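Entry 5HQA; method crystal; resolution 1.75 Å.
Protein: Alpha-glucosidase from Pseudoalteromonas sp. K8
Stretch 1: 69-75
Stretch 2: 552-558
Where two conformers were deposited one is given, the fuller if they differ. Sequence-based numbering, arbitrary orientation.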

ATOM      1  N   PRO A  69     -10.051 -14.083  -1.215  1.00 18.64           N
ATOM      2  CA  PRO A  69     -10.671 -14.100  -2.551  1.00 19.17           C
ATOM      3  C   PRO A  69      -9.678 -13.769  -3.650  1.00 19.06           C
ATOM      4  O   PRO A  69      -9.771 -14.311  -4.754  1.00 18.75           O
ATOM      5  CB  PRO A  69     -11.774 -13.038  -2.438  1.00 18.76           C
ATOM      6  CG  PRO A  69     -11.275 -12.095  -1.373  1.00 16.99           C
ATOM      7  CD  PRO A  69     -10.547 -12.976  -0.376  1.00 17.86           C
ATOM      8  N   TRP A  70      -8.738 -12.876  -3.365  1.00 15.45           N
ATOM      9  CA  TRP A  70      -7.629 -12.514  -4.233  1.00 15.17           C
ATOM     10  C   TRP A  70      -6.526 -12.041  -3.307  1.00 15.50           C
ATOM     11  O   TRP A  70      -6.784 -11.673  -2.160  1.00 15.79           O
ATOM     12  CB  TRP A  70      -8.001 -11.403  -5.223  1.00 15.31           C
ATOM     13  CG  TRP A  70      -8.583 -10.190  -4.540  1.00 14.81           C
ATOM     14  CD1 TRP A  70      -9.910  -9.924  -4.341  1.00 17.49           C
ATOM     15  CD2 TRP A  70      -7.864  -9.095  -3.956  1.00 15.57           C
ATOM     16  NE1 TRP A  70     -10.060  -8.726  -3.677  1.00 14.71           N
ATOM     17  CE2 TRP A  70      -8.821  -8.198  -3.428  1.00 14.70           C
ATOM     18  CE3 TRP A  70      -6.507  -8.777  -3.835  1.00 13.72           C
ATOM     19  CZ2 TRP A  70      -8.462  -7.009  -2.788  1.00 14.11           C
ATOM     20  CZ3 TRP A  70      -6.154  -7.599  -3.200  1.00 12.96           C
ATOM     21  CH2 TRP A  70      -7.128  -6.725  -2.689  1.00 13.80           C
ATOM     22  N   GLY A  71      -5.296 -12.040  -3.790  1.00 14.74           N
ATOM     23  CA  GLY A  71      -4.221 -11.583  -2.938  1.00 13.58           C
ATOM     24  C   GLY A  71      -2.863 -12.046  -3.424  1.00 16.95           C
ATOM     25  O   GLY A  71      -2.706 -12.547  -4.540  1.00 14.32           O
ATOM     26  N   GLU A  72      -1.882 -11.838  -2.546  1.00 13.57           N
ATOM     27  CA  GLU A  72      -0.511 -12.272  -2.749  1.00 14.12           C
ATOM     28  C   GLU A  72      -0.306 -13.725  -2.342  1.00 14.23           C
ATOM     29  O   GLU A  72       0.729 -14.316  -2.667  1.00 15.69           O
ATOM     30  CB  GLU A  72       0.434 -11.348  -1.966  1.00 12.42           C
ATOM     31  CG  GLU A  72       0.317 -11.433  -0.430  1.00 12.14           C
ATOM     32  CD  GLU A  72      -0.789 -10.560   0.185  1.00 19.59           C
ATOM     33  OE1 GLU A  72      -1.989 -10.749  -0.132  1.00 15.63           O
ATOM     34  OE2 GLU A  72      -0.448  -9.687   1.021  1.00 18.53           O
ATOM     35  N   ARG A  73      -1.272 -14.311  -1.642  1.00 13.67           N
ATOM     36  CA  ARG A  73      -1.279 -15.735  -1.360  1.00 14.26           C
ATOM     37  C   ARG A  73      -2.725 -16.140  -1.132  1.00 15.47           C
ATOM     38  O   ARG A  73      -3.548 -15.329  -0.695  1.00 16.51           O
ATOM     39  CB  ARG A  73      -0.399 -16.100  -0.153  1.00 13.97           C
ATOM     40  CG  ARG A  73      -0.789 -15.422   1.155  1.00 15.90           C
ATOM     41  CD  ARG A  73       0.218 -15.755   2.272  1.00 17.63           C
ATOM     42  NE  ARG A  73       1.595 -15.662   1.792  1.00 20.29           N
ATOM     43  CZ  ARG A  73       2.344 -14.568   1.861  1.00 19.08           C
ATOM     44  NH1 ARG A  73       3.578 -14.581   1.383  1.00 21.93           N
ATOM     45  NH2 ARG A  73       1.868 -13.462   2.407  1.00 17.13           N
ATOM     46  N   GLN A  74      -3.028 -17.400  -1.450  1.00 15.24           N
ATOM     47  CA  GLN A  74      -4.398 -17.883  -1.362  1.00 15.73           C
ATOM     48  C   GLN A  74      -4.783 -18.243   0.069  1.00 17.94           C
ATOM     49  O   GLN A  74      -5.882 -17.897   0.521  1.00 18.24           O
ATOM     50  CB  GLN A  74      -4.567 -19.087  -2.279  1.00 16.52           C
ATOM     51  CG  GLN A  74      -5.879 -19.811  -2.118  1.00 20.12           C
ATOM     52  CD  GLN A  74      -6.106 -20.784  -3.250  1.00 29.03           C
ATOM     53  OE1 GLN A  74      -5.307 -20.854  -4.187  1.00 29.73           O
ATOM     54  NE2 GLN A  74      -7.199 -21.534  -3.181  1.00 31.89           N
ATOM     55  N   THR A  75      -3.898 -18.918   0.797  1.00 15.67           N
ATOM     56  CA  THR A  75      -4.150 -19.338   2.173  1.00 15.69           C
ATOM     57  C   THR A  75      -3.291 -18.524   3.134  1.00 15.18           C
ATOM     58  O   THR A  75      -2.072 -18.431   2.958  1.00 17.26           O
ATOM     59  CB  THR A  75      -3.853 -20.825   2.339  1.00 16.73           C
ATOM     60  OG1 THR A  75      -4.653 -21.565   1.412  1.00 21.49           O
ATOM     61  CG2 THR A  75      -4.176 -21.282   3.750  1.00 18.33           C
ATOM     62  N   THR A 552      -1.528 -11.247 -11.955  1.00 13.83           N
ATOM     63  CA  THR A 552      -1.579 -10.272 -10.870  1.00 15.01           C
ATOM     64  C   THR A 552      -2.202 -10.872  -9.612  1.00 16.60           C
ATOM     65  O   THR A 552      -2.511 -10.135  -8.665  1.00 14.67           O
ATOM     66  CB  THR A 552      -2.367  -9.017 -11.275  1.00 13.58           C
ATOM     67  OG1 THR A 552      -3.760  -9.339 -11.371  1.00 13.96           O
ATOM     68  CG2 THR A 552      -1.889  -8.471 -12.619  1.00 12.36           C
ATOM     69  N   ASP A 553      -2.398 -12.181  -9.582  1.00 14.56           N
ATOM     70  CA  ASP A 553      -3.080 -12.847  -8.484  1.00 14.63           C
ATOM     71  C   ASP A 553      -2.321 -14.134  -8.205  1.00 17.04           C
ATOM     72  O   ASP A 553      -2.026 -14.895  -9.131  1.00 15.91           O
ATOM     73  CB  ASP A 553      -4.542 -13.120  -8.856  1.00 16.02           C
ATOM     74  CG  ASP A 553      -5.384 -13.530  -7.665  1.00 20.82           C
ATOM     75  OD1 ASP A 553      -6.362 -14.277  -7.879  1.00 23.67           O
ATOM     76  OD2 ASP A 553      -5.077 -13.105  -6.526  1.00 18.18           O
ATOM     77  N   TRP A 554      -1.985 -14.369  -6.942  1.00 14.31           N
ATOM     78  CA  TRP A 554      -0.951 -15.332  -6.613  1.00 13.24           C
ATOM     79  C   TRP A 554      -1.452 -16.289  -5.551  1.00 16.44           C
ATOM     80  O   TRP A 554      -2.086 -15.868  -4.578  1.00 17.42           O
ATOM     81  CB  TRP A 554       0.305 -14.615  -6.103  1.00 12.69           C
ATOM     82  CG  TRP A 554       0.759 -13.501  -7.006  1.00 12.32           C
ATOM     83  CD1 TRP A 554       0.524 -12.159  -6.847  1.00 13.18           C
ATOM     84  CD2 TRP A 554       1.525 -13.635  -8.206  1.00 12.35           C
ATOM     85  NE1 TRP A 554       1.099 -11.452  -7.879  1.00 12.36           N
ATOM     86  CE2 TRP A 554       1.717 -12.336  -8.728  1.00 13.19           C
ATOM     87  CE3 TRP A 554       2.058 -14.733  -8.901  1.00 13.76           C
ATOM     88  CZ2 TRP A 554       2.433 -12.101  -9.905  1.00 12.55           C
ATOM     89  CZ3 TRP A 554       2.777 -14.497 -10.070  1.00 13.99           C
ATOM     90  CH2 TRP A 554       2.955 -13.189 -10.558  1.00 12.75           C
ATOM     91  N   GLN A 555      -1.177 -17.583  -5.728  0.62 15.15           N
ATOM     92  CA  GLN A 555      -1.503 -18.491  -4.635  0.62 16.71           C
ATOM     93  C   GLN A 555      -0.420 -18.523  -3.566  0.62 16.02           C
ATOM     94  O   GLN A 555      -0.719 -18.880  -2.421  0.62 16.35           O
ATOM     95  CB  GLN A 555      -1.783 -19.907  -5.146  0.62 20.27           C
ATOM     96  CG  GLN A 555      -0.759 -20.495  -6.072  0.62 24.26           C
ATOM     97  CD  GLN A 555      -1.070 -21.955  -6.362  0.62 27.93           C
ATOM     98  OE1 GLN A 555      -1.301 -22.733  -5.436  0.62 30.73           O
ATOM     99  NE2 GLN A 555      -1.107 -22.327  -7.641  0.62 16.67           N
ATOM    100  N   GLN A 556       0.814 -18.140  -3.897  1.00 13.97           N
ATOM    101  CA  GLN A 556       1.868 -18.028  -2.894  1.00 15.01           C
ATOM    102  C   GLN A 556       2.866 -16.961  -3.325  1.00 14.85           C
ATOM    103  O   GLN A 556       3.055 -16.717  -4.517  1.00 13.22           O
ATOM    104  CB  GLN A 556       2.582 -19.371  -2.660  1.00 21.53           C
ATOM    105  CG  GLN A 556       3.518 -19.394  -1.436  1.00 26.53           C
ATOM    106  CD  GLN A 556       2.854 -18.876  -0.147  1.00 27.00           C
ATOM    107  OE1 GLN A 556       2.857 -17.673   0.130  1.00 19.89           O
ATOM    108  NE2 GLN A 556       2.271 -19.790   0.633  0.53 24.88           N
ATOM    109  N   SER A 557       3.479 -16.304  -2.341  1.00 14.05           N
ATOM    110  CA  SER A 557       4.526 -15.314  -2.571  1.00 13.77           C
ATOM    111  C   SER A 557       5.627 -15.536  -1.543  1.00 15.88           C
ATOM    112  O   SER A 557       5.341 -15.897  -0.393  1.00 14.15           O
ATOM    113  CB  SER A 557       4.003 -13.871  -2.443  1.00 12.56           C
ATOM    114  OG  SER A 557       3.080 -13.548  -3.463  1.00 12.21           O
ATOM    115  N   ILE A 558       6.884 -15.331  -1.955  1.00 13.26           N
ATOM    116  CA  ILE A 558       8.040 -15.464  -1.064  1.00 14.38           C
ATOM    117  C   ILE A 558       9.070 -14.417  -1.449  1.00 14.16           C
ATOM    118  O   ILE A 558       9.606 -14.460  -2.564  1.00 13.95           O
ATOM    119  CB  ILE A 558       8.709 -16.850  -1.139  1.00 18.65           C
ATOM    120  CG1 ILE A 558       7.674 -17.974  -1.138  1.00 27.52           C
ATOM    121  CG2 ILE A 558       9.703 -17.004   0.015  1.00 17.85           C
ATOM    122  CD1 ILE A 558       8.212 -19.300  -1.642  1.00 34.72           C
TER
HETATM  123  O   HOH W   1      -8.564 -15.186  -7.116  1.00 24.90           O
HETATM  124  O   HOH W   2      -1.471 -20.115  -0.164  1.00 19.18           O
HETATM  125  O   HOH W   3       0.481 -19.310   3.139  1.00 50.60           O

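This is a polar contact between two segments far apart in sequence, in which main-chain groups and the side chains of Asp553, Ser557, Arg73 and Gln556 form a run of hydrogen bonds. Together the two stretches bury 430 Å² of surface. The nearest CA pairs advance together, Gly71 with Asp553, Glu72 with Trp554 and Arg73 with Gln556, but stretch 2 turns a corner at Gln555. Stretch 1 has no regular helix or strand where it meets stretch 2, and the bonds mix main-chain and side-chain partners.

Gly71 is held on both its polar main-chain atoms. Gly71 N donates to Asp553 OD2 at 2.9 Å, almost in line. Gly71 O accepts from Trp554 N at 3.1 Å. The CB of Asp553 points sideways, but chi1 is t and the carboxylate comes nearer to stretch 1. Its other oxygen, Asp553 OD1, takes a bond from water 1 at 2.5 Å, and the same water donates to Pro69 O at 2.8 Å. The carboxylate thus ties two points of stretch 1, one directly and one through water. At phi 161° and psi -169°, a CB on Gly71 would be jammed against the carbonyl oxygen of Trp70. An ideal Gly71 CB would also lie 3.1 Å from Glu72 OE1. Glycine suits this backbone.

Ser557 points toward stretch 1. Its hydroxyl donates to the main chain of Glu72, with Ser557 OG 2.6 Å from Glu72 O. A short side chain is enough here, because the carbonyl is close. Glu72 O also packs against Trp554 CB at 3.5 Å. The Trp554 indole itself leads away from stretch 1, although Glu72 CA lies at the ring edge. The Glu72 carboxylate takes no part in bonding to stretch 2.

Arg73 is buried and has the largest area covered by the other stretch. Its guanidinium meets two acceptors near its own plane, as its flat array of N-H groups allows. Arg73 NE donates to Gln556 OE1 at 2.9 Å, and Arg73 NH1 to Ser557 O at 2.8 Å. A weak bond also joins Arg73 NH1 to Gln556 OE1 at 3.4 Å. Arg73 NH2 is bonded elsewhere in the structure.

The CB of Gln556 points away, but chi1 t and chi2 p bring the end of the side chain back to Arg73. Its position is fixed from its own stretch too, since Ser557 N donates to Gln556 OE1 at 2.9 Å. The amide oxygen is therefore a shared acceptor. The amide nitrogen is used as well: Gln556 NE2 donates to water 3 at 3.1 Å, and that water donates to Thr75 O at 2.7 Å.

Gln555 contributes through its main chain. Gln555 O accepts from Gln74 N at 2.9 Å, close to straight, and Arg73 CA makes a C-H contact with Gln555 O at 3.4 Å. Water 2 donates to Gln555 O at 2.7 Å and accepts from Thr75 N at 2.9 Å, carrying the link one residue further.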